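Local coordinates for protein SVS_variant_AS1 (Streptomyces sp. CWA1, PDB 6TJA) that probably catalyses the metal-dependent cyclisation of geranylgeranyl diphosphate to the diterpene spiroviolene, as an engineered ancestral class I terpene cyclase that assembles as a dimer, at residues T217-M222 / A351-D356; D270-R275 / S342-A347; T98-F103 / W162-Q167. All coordinates share one frame; numbering follows the deposited sequence.

Contact 1: residues T217-M222 / A351-D356; sequences TEMAIM and AWWWDD
The C-terminal tail, in 3-10 conformation through 352-354, runs past a turn of helix 211-231, with M219 CA and W353 CA nearest at 7.9 Å. The indole of W353 bridges this gap, and three side chains of the helix meet it from different sides. At the ring edge W353 NE1 donates to E218 OE1 over 3.0 Å, with an N-H...O angle of 155°. The acceptor lies almost in the ring plane and offers its anti lone pair, while the carboxylate stands nearly perpendicular to the indole. Over one face comes M219 CG, 3.8 Å from the centroid of the six-membered ring of W353, a CH-pi contact; M219 SD lies obliquely, making the Met-aromatic pair. M222, bent at chi2 and chi3, brings CE to W353 CH2 at 3.6 Å, again near the ring plane. W353 CD1 lies over the centre of one face of the W352 ring, and W352 CZ2 sits 3.3 Å from E218 OE1. The other carboxylate oxygen, OE2, pairs with R112 of the second subunit. E218 thus divides its oxygens between an indole N-H and a charge across the dimer interface, so a buried acid is probably kept ionised, while the bond from W353 NE1, with the methionine packing, probably holds the indole's rotation.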
ATOM      1  N   THR A 217       7.194  -8.829  12.327  1.00 22.22           N
ATOM      2  CA  THR A 217       5.908  -8.111  12.227  1.00 22.47           C
ATOM      3  C   THR A 217       4.902  -9.019  11.490  1.00 24.43           C
ATOM      4  O   THR A 217       3.752  -9.215  11.984  1.00 24.26           O
ATOM      5  CB  THR A 217       6.093  -6.736  11.575  1.00 23.97           C
ATOM      6  OG1 THR A 217       6.995  -5.926  12.340  1.00 23.30           O
ATOM      7  CG2 THR A 217       4.766  -6.019  11.455  1.00 24.00           C
ATOM      8  N   GLU A 218       5.314  -9.566  10.346  1.00 24.26           N
ATOM      9  CA  GLU A 218       4.457 -10.487   9.568  1.00 22.73           C
ATOM     10  C   GLU A 218       4.066 -11.675  10.459  1.00 22.40           C
ATOM     11  O   GLU A 218       2.891 -12.039  10.461  1.00 20.31           O
ATOM     12  CB  GLU A 218       5.169 -10.850   8.277  1.00 23.82           C
ATOM     13  CG  GLU A 218       5.132  -9.744   7.240  1.00 22.40           C
ATOM     14  CD  GLU A 218       5.299 -10.245   5.819  1.00 24.27           C
ATOM     15  OE1 GLU A 218       5.669 -11.434   5.666  1.00 26.18           O
ATOM     16  OE2 GLU A 218       5.068  -9.456   4.859  1.00 23.30           O
ATOM     17  N   MET A 219       4.991 -12.201  11.257  1.00 22.70           N
ATOM     18  CA  MET A 219       4.721 -13.408  12.060  1.00 24.35           C
ATOM     19  C   MET A 219       3.705 -13.042  13.127  1.00 24.56           C
ATOM     20  O   MET A 219       2.740 -13.834  13.349  1.00 24.92           O
ATOM     21  CB  MET A 219       6.006 -13.978  12.662  1.00 24.11           C
ATOM     22  CG  MET A 219       6.764 -14.741  11.589  1.00 24.89           C
ATOM     23  SD  MET A 219       8.078 -15.810  12.104  1.00 24.95           S
ATOM     24  CE  MET A 219       9.410 -14.609  12.197  1.00 24.09           C
ATOM     25  N   ALA A 220       3.892 -11.885  13.752  1.00 22.47           N
ATOM     26  CA  ALA A 220       2.959 -11.415  14.786  1.00 22.16           C
ATOM     27  C   ALA A 220       1.573 -11.347  14.156  1.00 23.06           C
ATOM     28  O   ALA A 220       0.591 -11.795  14.792  1.00 22.48           O
ATOM     29  CB  ALA A 220       3.411 -10.093  15.331  1.00 23.78           C
ATOM     30  N   ILE A 221       1.498 -10.784  12.944  1.00 25.27           N
ATOM     31  CA  ILE A 221       0.224 -10.550  12.207  1.00 23.58           C
ATOM     32  C   ILE A 221      -0.406 -11.897  11.858  1.00 21.98           C
ATOM     33  O   ILE A 221      -1.611 -12.033  12.051  1.00 21.51           O
ATOM     34  CB  ILE A 221       0.461  -9.656  10.985  1.00 24.80           C
ATOM     35  CG1 ILE A 221       0.752  -8.230  11.435  1.00 25.38           C
ATOM     36  CG2 ILE A 221      -0.704  -9.688  10.003  1.00 24.03           C
ATOM     37  CD1 ILE A 221       1.257  -7.356  10.311  1.00 26.18           C
ATOM     38  N   MET A 222       0.393 -12.864  11.425  1.00 24.52           N
ATOM     39  CA  MET A 222      -0.082 -14.175  10.943  1.00 23.58           C
ATOM     40  C   MET A 222      -0.611 -14.974  12.129  1.00 25.07           C
ATOM     41  O   MET A 222      -1.634 -15.626  11.971  1.00 27.59           O
ATOM     42  CB  MET A 222       1.030 -14.945  10.232  1.00 26.53           C
ATOM     43  CG  MET A 222       0.513 -16.165   9.447  1.00 28.97           C
ATOM     44  SD  MET A 222      -0.518 -15.712   8.008  1.00 32.07           S
ATOM     45  CE  MET A 222       0.794 -15.554   6.818  1.00 37.64           C
ATOM     46  N   ALA A 351       8.282 -18.833   3.580  1.00 23.38           N
ATOM     47  CA  ALA A 351       9.503 -19.618   3.869  1.00 21.79           C
ATOM     48  C   ALA A 351      10.657 -18.675   4.216  1.00 23.73           C
ATOM     49  O   ALA A 351      11.507 -19.037   5.078  1.00 22.20           O
ATOM     50  CB  ALA A 351       9.833 -20.490   2.691  1.00 22.63           C
ATOM     51  N   TRP A 352      10.676 -17.476   3.633  1.00 23.68           N
ATOM     52  CA  TRP A 352      11.766 -16.506   3.914  1.00 23.76           C
ATOM     53  C   TRP A 352      11.761 -16.085   5.392  1.00 24.26           C
ATOM     54  O   TRP A 352      12.799 -15.574   5.859  1.00 22.85           O
ATOM     55  CB  TRP A 352      11.698 -15.302   2.969  1.00 24.07           C
ATOM     56  CG  TRP A 352      10.518 -14.407   3.172  1.00 25.92           C
ATOM     57  CD1 TRP A 352       9.268 -14.538   2.633  1.00 24.19           C
ATOM     58  CD2 TRP A 352      10.492 -13.220   3.977  1.00 23.37           C
ATOM     59  NE1 TRP A 352       8.473 -13.510   3.043  1.00 24.14           N
ATOM     60  CE2 TRP A 352       9.200 -12.690   3.871  1.00 23.87           C
ATOM     61  CE3 TRP A 352      11.430 -12.573   4.776  1.00 23.55           C
ATOM     62  CZ2 TRP A 352       8.824 -11.540   4.556  1.00 24.49           C
ATOM     63  CZ3 TRP A 352      11.069 -11.412   5.419  1.00 22.85           C
ATOM     64  CH2 TRP A 352       9.782 -10.917   5.322  1.00 23.03           C
ATOM     65  N   TRP A 353      10.690 -16.318   6.158  1.00 23.85           N
ATOM     66  CA  TRP A 353      10.760 -16.024   7.620  1.00 25.92           C
ATOM     67  C   TRP A 353      11.840 -16.858   8.324  1.00 25.95           C
ATOM     68  O   TRP A 353      12.244 -16.463   9.413  1.00 27.40           O
ATOM     69  CB  TRP A 353       9.433 -16.237   8.319  1.00 24.16           C
ATOM     70  CG  TRP A 353       8.325 -15.365   7.849  1.00 23.29           C
ATOM     71  CD1 TRP A 353       8.395 -14.197   7.156  1.00 24.45           C
ATOM     72  CD2 TRP A 353       6.931 -15.645   8.038  1.00 25.11           C
ATOM     73  NE1 TRP A 353       7.128 -13.732   6.893  1.00 24.04           N
ATOM     74  CE2 TRP A 353       6.213 -14.590   7.434  1.00 25.18           C
ATOM     75  CE3 TRP A 353       6.230 -16.674   8.682  1.00 24.37           C
ATOM     76  CZ2 TRP A 353       4.817 -14.535   7.456  1.00 26.87           C
ATOM     77  CZ3 TRP A 353       4.855 -16.638   8.669  1.00 25.48           C
ATOM     78  CH2 TRP A 353       4.165 -15.575   8.071  1.00 26.51           C
ATOM     79  N   TRP A 354      12.239 -17.993   7.749  1.00 27.95           N
ATOM     80  CA  TRP A 354      13.200 -18.968   8.333  1.00 28.81           C
ATOM     81  C   TRP A 354      14.596 -18.839   7.713  1.00 30.17           C
ATOM     82  O   TRP A 354      15.421 -19.681   8.067  1.00 28.60           O
ATOM     83  CB  TRP A 354      12.684 -20.401   8.124  1.00 28.06           C
ATOM     84  CG  TRP A 354      11.596 -20.809   9.058  1.00 28.48           C
ATOM     85  CD1 TRP A 354      11.744 -21.416  10.279  1.00 32.04           C
ATOM     86  CD2 TRP A 354      10.180 -20.627   8.863  1.00 29.00           C
ATOM     87  NE1 TRP A 354      10.518 -21.632  10.860  1.00 29.49           N
ATOM     88  CE2 TRP A 354       9.539 -21.169  10.010  1.00 28.89           C
ATOM     89  CE3 TRP A 354       9.398 -20.060   7.845  1.00 27.16           C
ATOM     90  CZ2 TRP A 354       8.152 -21.177  10.132  1.00 28.82           C
ATOM     91  CZ3 TRP A 354       8.030 -20.055   7.977  1.00 26.34           C
ATOM     92  CH2 TRP A 354       7.415 -20.610   9.105  1.00 30.20           C
ATOM     93  N   ASP A 355      14.810 -17.900   6.777  1.00 29.26           N
ATOM     94  CA  ASP A 355      16.075 -17.723   6.016  1.00 31.75           C
ATOM     95  C   ASP A 355      16.926 -16.655   6.717  1.00 32.33           C
ATOM     96  O   ASP A 355      16.768 -15.488   6.392  1.00 36.49           O
ATOM     97  CB  ASP A 355      15.737 -17.373   4.566  1.00 32.74           C
ATOM     98  CG  ASP A 355      16.933 -17.221   3.649  1.00 32.08           C
ATOM     99  OD1 ASP A 355      18.049 -17.133   4.179  1.00 29.93           O
ATOM    100  OD2 ASP A 355      16.724 -17.212   2.399  1.00 29.14           O
ATOM    101  N   ASP A 356      17.798 -17.034   7.644  1.00 34.11           N
ATOM    102  CA  ASP A 356      18.559 -16.072   8.496  1.00 37.22           C
ATOM    103  C   ASP A 356      19.573 -15.261   7.677  1.00 36.95           C
ATOM    104  O   ASP A 356      19.856 -14.093   8.053  1.00 35.96           O
ATOM    105  CB  ASP A 356      19.199 -16.783   9.687  1.00 37.48           C
ATOM    106  CG  ASP A 356      18.168 -17.093  10.771  1.00 43.89           C
ATOM    107  OD1 ASP A 356      17.366 -16.156  11.123  1.00 36.60           O
ATOM    108  OD2 ASP A 356      18.137 -18.268  11.225  1.00 47.83           O
TER

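Contact 2: residues D270-R275 / S342-A347; sequences DRILLR and SPLPGA
An irregular segment closed by a type II beta turn, L344 to A347, crosses one side of helix 258-283, a long helix of the all-helical class I terpene cyclase fold. R271, L344 and S342 bury the most surface here, and R271 exceeds the other two by far. Its CG is anti to the backbone N (chi1 173°), so the chain leaves the helix extended and then bends at chi3, which brings the guanidinium to the carbonyls of S342 and P343. R271 NH1 donates to S342 O at 3.3 Å, fairly straight at 158°. This oxygen lies near the guanidinium plane, whereas the donor stands well above the plane of the carbonyl, so the bond does not follow a lone pair. R271 NH1 also lies 3.2 Å from P343 O, and P345 covers one face of the guanidinium through its CD, 3.6 Å from R271 NH1. The strongest partner of the group is D338 of the same chain, whose carboxylate forms a salt bridge with NH2; the one arginine therefore joins the helix to two points of the C-terminal loop. Beside the polar end the contact is apolar. L344 crosses R271 obliquely, its CG 4.0 Å from R271 CD, and also meets I272, which packs on M219 and M222 of helix 211-231 as well. L344 and I272 cross at about a right angle, and L344 CD1 touches I272 CD1 at 4.0 Å.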
ATOM      1  N   ASP A 270       1.255 -22.735  15.616  1.00 26.20           N
ATOM      2  CA  ASP A 270       2.260 -22.932  16.680  1.00 27.43           C
ATOM      3  C   ASP A 270       3.672 -22.917  16.068  1.00 28.74           C
ATOM      4  O   ASP A 270       4.572 -22.312  16.655  1.00 26.57           O
ATOM      5  CB  ASP A 270       1.961 -24.215  17.444  1.00 27.99           C
ATOM      6  CG  ASP A 270       0.794 -24.133  18.416  1.00 25.27           C
ATOM      7  OD1 ASP A 270       0.184 -23.052  18.553  1.00 25.71           O
ATOM      8  OD2 ASP A 270       0.495 -25.171  19.005  1.00 24.19           O
ATOM      9  N   ARG A 271       3.858 -23.520  14.901  1.00 29.85           N
ATOM     10  CA  ARG A 271       5.170 -23.502  14.222  1.00 30.90           C
ATOM     11  C   ARG A 271       5.557 -22.034  13.965  1.00 28.79           C
ATOM     12  O   ARG A 271       6.714 -21.673  14.219  1.00 27.34           O
ATOM     13  CB  ARG A 271       5.105 -24.383  12.971  1.00 35.75           C
ATOM     14  CG  ARG A 271       6.368 -24.279  12.134  1.00 44.13           C
ATOM     15  CD  ARG A 271       6.356 -25.022  10.818  1.00 43.66           C
ATOM     16  NE  ARG A 271       5.949 -26.417  10.908  1.00 44.30           N
ATOM     17  CZ  ARG A 271       6.426 -27.388  10.131  1.00 33.75           C
ATOM     18  NH1 ARG A 271       7.406 -27.150   9.296  1.00 29.83           N
ATOM     19  NH2 ARG A 271       5.960 -28.612  10.234  1.00 35.62           N
ATOM     20  N   ILE A 272       4.623 -21.195  13.504  1.00 27.25           N
ATOM     21  CA  ILE A 272       4.905 -19.772  13.166  1.00 25.78           C
ATOM     22  C   ILE A 272       5.222 -19.011  14.463  1.00 26.55           C
ATOM     23  O   ILE A 272       6.177 -18.219  14.455  1.00 25.21           O
ATOM     24  CB  ILE A 272       3.752 -19.129  12.379  1.00 25.33           C
ATOM     25  CG1 ILE A 272       3.533 -19.816  11.035  1.00 25.54           C
ATOM     26  CG2 ILE A 272       3.997 -17.647  12.186  1.00 24.77           C
ATOM     27  CD1 ILE A 272       2.229 -19.428  10.356  1.00 25.82           C
ATOM     28  N   LEU A 273       4.501 -19.260  15.557  1.00 28.65           N
ATOM     29  CA  LEU A 273       4.799 -18.565  16.838  1.00 28.66           C
ATOM     30  C   LEU A 273       6.190 -18.967  17.348  1.00 29.21           C
ATOM     31  O   LEU A 273       6.906 -18.092  17.785  1.00 26.04           O
ATOM     32  CB  LEU A 273       3.723 -18.859  17.878  1.00 29.53           C
ATOM     33  CG  LEU A 273       3.909 -18.103  19.188  1.00 27.24           C
ATOM     34  CD1 LEU A 273       4.101 -16.611  18.936  1.00 28.94           C
ATOM     35  CD2 LEU A 273       2.717 -18.344  20.076  1.00 29.26           C
ATOM     36  N   LEU A 274       6.582 -20.230  17.233  1.00 32.39           N
ATOM     37  CA  LEU A 274       7.949 -20.695  17.611  1.00 34.98           C
ATOM     38  C   LEU A 274       9.030 -19.982  16.784  1.00 31.35           C
ATOM     39  O   LEU A 274      10.058 -19.582  17.356  1.00 29.80           O
ATOM     40  CB  LEU A 274       8.045 -22.209  17.414  1.00 40.73           C
ATOM     41  CG  LEU A 274       8.234 -23.021  18.695  1.00 51.51           C
ATOM     42  CD1 LEU A 274       7.266 -22.604  19.797  1.00 51.07           C
ATOM     43  CD2 LEU A 274       8.071 -24.496  18.389  1.00 58.25           C
ATOM     44  N   ARG A 275       8.840 -19.847  15.477  1.00 25.80           N
ATOM     45  CA  ARG A 275       9.827 -19.107  14.679  1.00 27.38           C
ATOM     46  C   ARG A 275       9.825 -17.640  15.143  1.00 24.99           C
ATOM     47  O   ARG A 275      10.899 -17.092  15.301  1.00 24.27           O
ATOM     48  CB  ARG A 275       9.575 -19.286  13.188  1.00 26.67           C
ATOM     49  CG  ARG A 275      10.533 -18.469  12.341  1.00 26.67           C
ATOM     50  CD  ARG A 275      11.994 -18.728  12.632  1.00 25.82           C
ATOM     51  NE  ARG A 275      12.808 -17.870  11.789  1.00 26.96           N
ATOM     52  CZ  ARG A 275      14.062 -17.524  12.043  1.00 27.59           C
ATOM     53  NH1 ARG A 275      14.685 -17.967  13.114  1.00 31.75           N
ATOM     54  NH2 ARG A 275      14.690 -16.712  11.232  1.00 28.84           N
ATOM     55  N   SER A 342      11.522 -25.562  10.639  1.00 41.83           N
ATOM     56  CA  SER A 342      11.696 -25.200   9.263  1.00 42.79           C
ATOM     57  C   SER A 342      10.448 -24.551   8.703  1.00 37.21           C
ATOM     58  O   SER A 342       9.424 -24.587   9.331  1.00 35.27           O
ATOM     59  CB  SER A 342      12.062 -26.431   8.470  1.00 45.59           C
ATOM     60  OG  SER A 342      11.318 -27.525   8.857  1.00 48.49           O
ATOM     61  N   PRO A 343      10.508 -24.063   7.484  1.00 32.61           N
ATOM     62  CA  PRO A 343       9.315 -23.523   6.872  1.00 31.12           C
ATOM     63  C   PRO A 343       8.172 -24.534   6.755  1.00 30.90           C
ATOM     64  O   PRO A 343       8.324 -25.710   6.616  1.00 27.15           O
ATOM     65  CB  PRO A 343       9.799 -23.159   5.487  1.00 30.05           C
ATOM     66  CG  PRO A 343      11.178 -22.801   5.683  1.00 30.93           C
ATOM     67  CD  PRO A 343      11.694 -23.744   6.701  1.00 32.72           C
ATOM     68  N   LEU A 344       6.989 -23.999   6.808  1.00 30.49           N
ATOM     69  CA  LEU A 344       5.785 -24.743   6.657  1.00 34.14           C
ATOM     70  C   LEU A 344       5.593 -25.322   5.263  1.00 31.42           C
ATOM     71  O   LEU A 344       5.685 -24.617   4.313  1.00 25.85           O
ATOM     72  CB  LEU A 344       4.625 -23.793   6.879  1.00 39.87           C
ATOM     73  CG  LEU A 344       3.678 -24.003   8.019  1.00 47.93           C
ATOM     74  CD1 LEU A 344       2.780 -22.788   8.172  1.00 46.85           C
ATOM     75  CD2 LEU A 344       2.886 -25.240   7.693  1.00 49.31           C
ATOM     76  N   PRO A 345       5.347 -26.623   5.173  1.00 28.91           N
ATOM     77  CA  PRO A 345       4.994 -27.256   3.913  1.00 27.97           C
ATOM     78  C   PRO A 345       3.825 -26.583   3.197  1.00 25.62           C
ATOM     79  O   PRO A 345       2.811 -26.301   3.829  1.00 30.38           O
ATOM     80  CB  PRO A 345       4.555 -28.664   4.323  1.00 31.14           C
ATOM     81  CG  PRO A 345       5.333 -28.926   5.575  1.00 32.90           C
ATOM     82  CD  PRO A 345       5.397 -27.582   6.283  1.00 31.08           C
ATOM     83  N   GLY A 346       4.007 -26.335   1.905  1.00 22.14           N
ATOM     84  CA  GLY A 346       2.945 -25.870   1.009  1.00 25.12           C
ATOM     85  C   GLY A 346       2.717 -24.375   1.085  1.00 25.35           C
ATOM     86  O   GLY A 346       1.740 -23.946   0.515  1.00 30.61           O
ATOM     87  N   ALA A 347       3.583 -23.607   1.749  1.00 27.87           N
ATOM     88  CA  ALA A 347       3.446 -22.137   1.880  1.00 26.85           C
ATOM     89  C   ALA A 347       4.791 -21.463   1.595  1.00 26.34           C
ATOM     90  O   ALA A 347       5.379 -20.814   2.466  1.00 26.66           O
ATOM     91  CB  ALA A 347       2.884 -21.828   3.240  1.00 29.11           C
TER

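Contact 3: residues T98-F103 / W162-Q167; sequences TRPAQF and WQIGNQ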
ATOM      1  N   THR A  98     -19.438  -9.452  -2.102  1.00 31.75           N
ATOM      2  CA  THR A  98     -19.316 -10.386  -3.246  1.00 32.90           C
ATOM      3  C   THR A  98     -19.305  -9.567  -4.526  1.00 31.62           C
ATOM      4  O   THR A  98     -19.616 -10.135  -5.594  1.00 28.80           O
ATOM      5  CB  THR A  98     -20.456 -11.415  -3.257  1.00 35.24           C
ATOM      6  OG1 THR A  98     -21.671 -10.677  -3.232  1.00 33.88           O
ATOM      7  CG2 THR A  98     -20.454 -12.359  -2.075  1.00 37.49           C
ATOM      8  N   ARG A  99     -18.967  -8.280  -4.408  1.00 32.45           N
ATOM      9  CA  ARG A  99     -19.001  -7.306  -5.534  1.00 31.79           C
ATOM     10  C   ARG A  99     -17.640  -6.613  -5.592  1.00 28.83           C
ATOM     11  O   ARG A  99     -17.500  -5.435  -5.236  1.00 25.74           O
ATOM     12  CB  ARG A  99     -20.238  -6.400  -5.401  1.00 35.59           C
ATOM     13  CG  ARG A  99     -21.586  -7.126  -5.506  1.00 39.14           C
ATOM     14  CD  ARG A  99     -21.854  -7.850  -6.833  1.00 43.74           C
ATOM     15  NE  ARG A  99     -22.089  -6.853  -7.873  1.00 51.78           N
ATOM     16  CZ  ARG A  99     -23.274  -6.308  -8.199  1.00 51.55           C
ATOM     17  NH1 ARG A  99     -24.395  -6.705  -7.610  1.00 41.53           N
ATOM     18  NH2 ARG A  99     -23.321  -5.363  -9.133  1.00 46.99           N
ATOM     19  N   PRO A 100     -16.596  -7.342  -6.055  1.00 26.46           N
ATOM     20  CA  PRO A 100     -15.237  -6.825  -6.056  1.00 27.82           C
ATOM     21  C   PRO A 100     -15.146  -5.503  -6.817  1.00 27.97           C
ATOM     22  O   PRO A 100     -14.431  -4.635  -6.342  1.00 29.97           O
ATOM     23  CB  PRO A 100     -14.357  -7.870  -6.740  1.00 28.16           C
ATOM     24  CG  PRO A 100     -15.282  -9.001  -7.119  1.00 27.31           C
ATOM     25  CD  PRO A 100     -16.663  -8.700  -6.593  1.00 25.02           C
ATOM     26  N   ALA A 101     -15.842  -5.378  -7.951  1.00 29.71           N
ATOM     27  CA  ALA A 101     -15.759  -4.166  -8.816  1.00 27.97           C
ATOM     28  C   ALA A 101     -16.174  -2.928  -8.008  1.00 26.31           C
ATOM     29  O   ALA A 101     -15.444  -1.946  -8.023  1.00 26.72           O
ATOM     30  CB  ALA A 101     -16.571  -4.325 -10.055  1.00 27.83           C
ATOM     31  N   GLN A 102     -17.258  -3.004  -7.255  1.00 25.74           N
ATOM     32  CA  GLN A 102     -17.709  -1.875  -6.410  1.00 26.39           C
ATOM     33  C   GLN A 102     -16.775  -1.727  -5.218  1.00 27.80           C
ATOM     34  O   GLN A 102     -16.512  -0.595  -4.842  1.00 28.55           O
ATOM     35  CB  GLN A 102     -19.127  -2.073  -5.907  1.00 27.35           C
ATOM     36  CG  GLN A 102     -20.163  -2.009  -7.005  1.00 29.59           C
ATOM     37  CD  GLN A 102     -21.534  -2.355  -6.481  1.00 33.14           C
ATOM     38  OE1 GLN A 102     -22.095  -1.587  -5.706  1.00 35.78           O
ATOM     39  NE2 GLN A 102     -22.075  -3.501  -6.898  1.00 33.38           N
ATOM     40  N   PHE A 103     -16.250  -2.820  -4.661  1.00 30.26           N
ATOM     41  CA  PHE A 103     -15.340  -2.725  -3.496  1.00 28.23           C
ATOM     42  C   PHE A 103     -14.035  -2.019  -3.888  1.00 26.52           C
ATOM     43  O   PHE A 103     -13.552  -1.172  -3.124  1.00 25.73           O
ATOM     44  CB  PHE A 103     -15.072  -4.075  -2.848  1.00 30.71           C
ATOM     45  CG  PHE A 103     -14.220  -3.906  -1.617  1.00 27.50           C
ATOM     46  CD1 PHE A 103     -14.779  -3.488  -0.425  1.00 26.74           C
ATOM     47  CD2 PHE A 103     -12.845  -4.056  -1.685  1.00 28.02           C
ATOM     48  CE1 PHE A 103     -13.998  -3.297   0.704  1.00 26.23           C
ATOM     49  CE2 PHE A 103     -12.066  -3.845  -0.559  1.00 30.59           C
ATOM     50  CZ  PHE A 103     -12.641  -3.454   0.632  1.00 26.45           C
ATOM     51  N   TRP A 162      -8.902  -8.900  -2.436  1.00 22.97           N
ATOM     52  CA  TRP A 162      -8.551 -10.303  -2.796  1.00 25.87           C
ATOM     53  C   TRP A 162      -9.606 -11.265  -2.236  1.00 26.22           C
ATOM     54  O   TRP A 162     -10.163 -12.085  -2.997  1.00 21.77           O
ATOM     55  CB  TRP A 162      -7.166 -10.607  -2.233  1.00 26.81           C
ATOM     56  CG  TRP A 162      -6.511 -11.895  -2.629  1.00 27.90           C
ATOM     57  CD1 TRP A 162      -7.036 -12.986  -3.255  1.00 26.12           C
ATOM     58  CD2 TRP A 162      -5.144 -12.225  -2.329  1.00 27.84           C
ATOM     59  NE1 TRP A 162      -6.077 -13.947  -3.422  1.00 23.96           N
ATOM     60  CE2 TRP A 162      -4.903 -13.502  -2.873  1.00 26.69           C
ATOM     61  CE3 TRP A 162      -4.093 -11.526  -1.721  1.00 27.13           C
ATOM     62  CZ2 TRP A 162      -3.653 -14.111  -2.783  1.00 27.23           C
ATOM     63  CZ3 TRP A 162      -2.861 -12.131  -1.632  1.00 29.04           C
ATOM     64  CH2 TRP A 162      -2.643 -13.401  -2.172  1.00 28.24           C
ATOM     65  N   GLN A 163      -9.869 -11.165  -0.940  1.00 28.31           N
ATOM     66  CA  GLN A 163     -10.873 -12.016  -0.263  1.00 30.86           C
ATOM     67  C   GLN A 163     -12.236 -11.923  -0.970  1.00 28.04           C
ATOM     68  O   GLN A 163     -12.779 -12.981  -1.327  1.00 28.70           O
ATOM     69  CB  GLN A 163     -10.974 -11.637   1.205  1.00 35.47           C
ATOM     70  CG  GLN A 163     -11.434 -12.799   2.058  1.00 41.74           C
ATOM     71  CD  GLN A 163     -12.174 -12.308   3.275  1.00 60.04           C
ATOM     72  OE1 GLN A 163     -11.572 -11.798   4.231  1.00 59.68           O
ATOM     73  NE2 GLN A 163     -13.491 -12.452   3.217  1.00 63.00           N
ATOM     74  N   ILE A 164     -12.781 -10.721  -1.128  1.00 25.35           N
ATOM     75  CA  ILE A 164     -14.094 -10.443  -1.786  1.00 26.61           C
ATOM     76  C   ILE A 164     -14.103 -11.001  -3.227  1.00 28.33           C
ATOM     77  O   ILE A 164     -15.160 -11.517  -3.668  1.00 26.37           O
ATOM     78  CB  ILE A 164     -14.373  -8.926  -1.743  1.00 24.40           C
ATOM     79  CG1 ILE A 164     -14.704  -8.465  -0.325  1.00 24.99           C
ATOM     80  CG2 ILE A 164     -15.460  -8.539  -2.719  1.00 25.65           C
ATOM     81  CD1 ILE A 164     -14.866  -6.956  -0.207  1.00 25.79           C
ATOM     82  N   GLY A 165     -12.982 -10.863  -3.951  1.00 27.13           N
ATOM     83  CA  GLY A 165     -12.772 -11.447  -5.283  1.00 27.86           C
ATOM     84  C   GLY A 165     -12.960 -12.955  -5.230  1.00 30.05           C
ATOM     85  O   GLY A 165     -13.706 -13.489  -6.101  1.00 29.62           O
ATOM     86  N   ASN A 166     -12.329 -13.614  -4.248  1.00 29.29           N
ATOM     87  CA  ASN A 166     -12.433 -15.089  -4.049  1.00 30.96           C
ATOM     88  C   ASN A 166     -13.900 -15.473  -3.801  1.00 30.17           C
ATOM     89  O   ASN A 166     -14.383 -16.439  -4.448  1.00 29.82           O
ATOM     90  CB  ASN A 166     -11.547 -15.579  -2.903  1.00 29.03           C
ATOM     91  CG  ASN A 166     -10.071 -15.590  -3.237  1.00 29.40           C
ATOM     92  OD1 ASN A 166      -9.695 -15.343  -4.378  1.00 29.82           O
ATOM     93  ND2 ASN A 166      -9.232 -15.859  -2.243  1.00 25.53           N
ATOM     94  N   GLN A 167     -14.595 -14.694  -2.970  1.00 28.84           N
ATOM     95  CA  GLN A 167     -16.008 -14.936  -2.568  1.00 34.50           C
ATOM     96  C   GLN A 167     -16.929 -14.832  -3.786  1.00 31.68           C
ATOM     97  O   GLN A 167     -17.691 -15.760  -3.992  1.00 32.66           O
ATOM     98  CB  GLN A 167     -16.452 -13.979  -1.459  1.00 38.50           C
ATOM     99  CG  GLN A 167     -16.133 -14.497  -0.055  1.00 51.14           C
ATOM    100  CD  GLN A 167     -16.775 -15.828   0.265  1.00 56.92           C
ATOM    101  OE1 GLN A 167     -16.114 -16.867   0.335  1.00 61.09           O
ATOM    102  NE2 GLN A 167     -18.083 -15.809   0.450  1.00 59.74           N
TER
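I164 and F103 cross at about a right angle, the isoleucine setting its delta methyl over the phenyl ring. I164 CD1 lies over one face, 3.6 Å from the centroid of the F103 ring and 20° off its normal, displaced toward the rim at F103 CG and CD1, with F103 CG nearest to I164 CD1 at 3.4 Å. The chain positions suit the approach: F103 has CG anti to the backbone N (chi1 -176°), and I164 has CG1 anti to the carbonyl carbon with an extended chi2, so CD1 reaches across as a CH-pi donor. The other branch of I164 turns to the start of the neighbouring helix, where CG2 sits 3.7 Å from P100 N and also borders the backbone of T98 and R99. In the helical class I terpene cyclase fold these are helices 100-115 and 143-169, and they meet where the first begins, with R99 at its N-cap and P100 in its opening turn. At G165 the backbones come near: its CA is 5.3 Å from P100 CA, and the proline touches it through P100 CG, 4.0 Å from G165 CA. The second subunit reaches the same spot, where its N104 packs on P100 and its G165 on A101.

Contacts 1 and 2 are neighbours, their centres 9 Å apart, with contact 2 nested along the chain inside the loop that contact 1 closes. R275 of helix 258-283 ties them: its NH2 forms a salt bridge with D356 OD1 at 2.7 Å, and its NE lies 2.8 Å from W353 O, a probable hydrogen bond. Together they fasten successive parts of the C-terminal tail to two helices. Contact 3 stands apart, about 27 Å from contact 1 and about 29 Å from contact 2 between centres, and closes earlier in the chain. What contacts 1 and 3 share is the second subunit. A bound PEG, probably from crystallisation, lies about 4 Å from the E218 side chain.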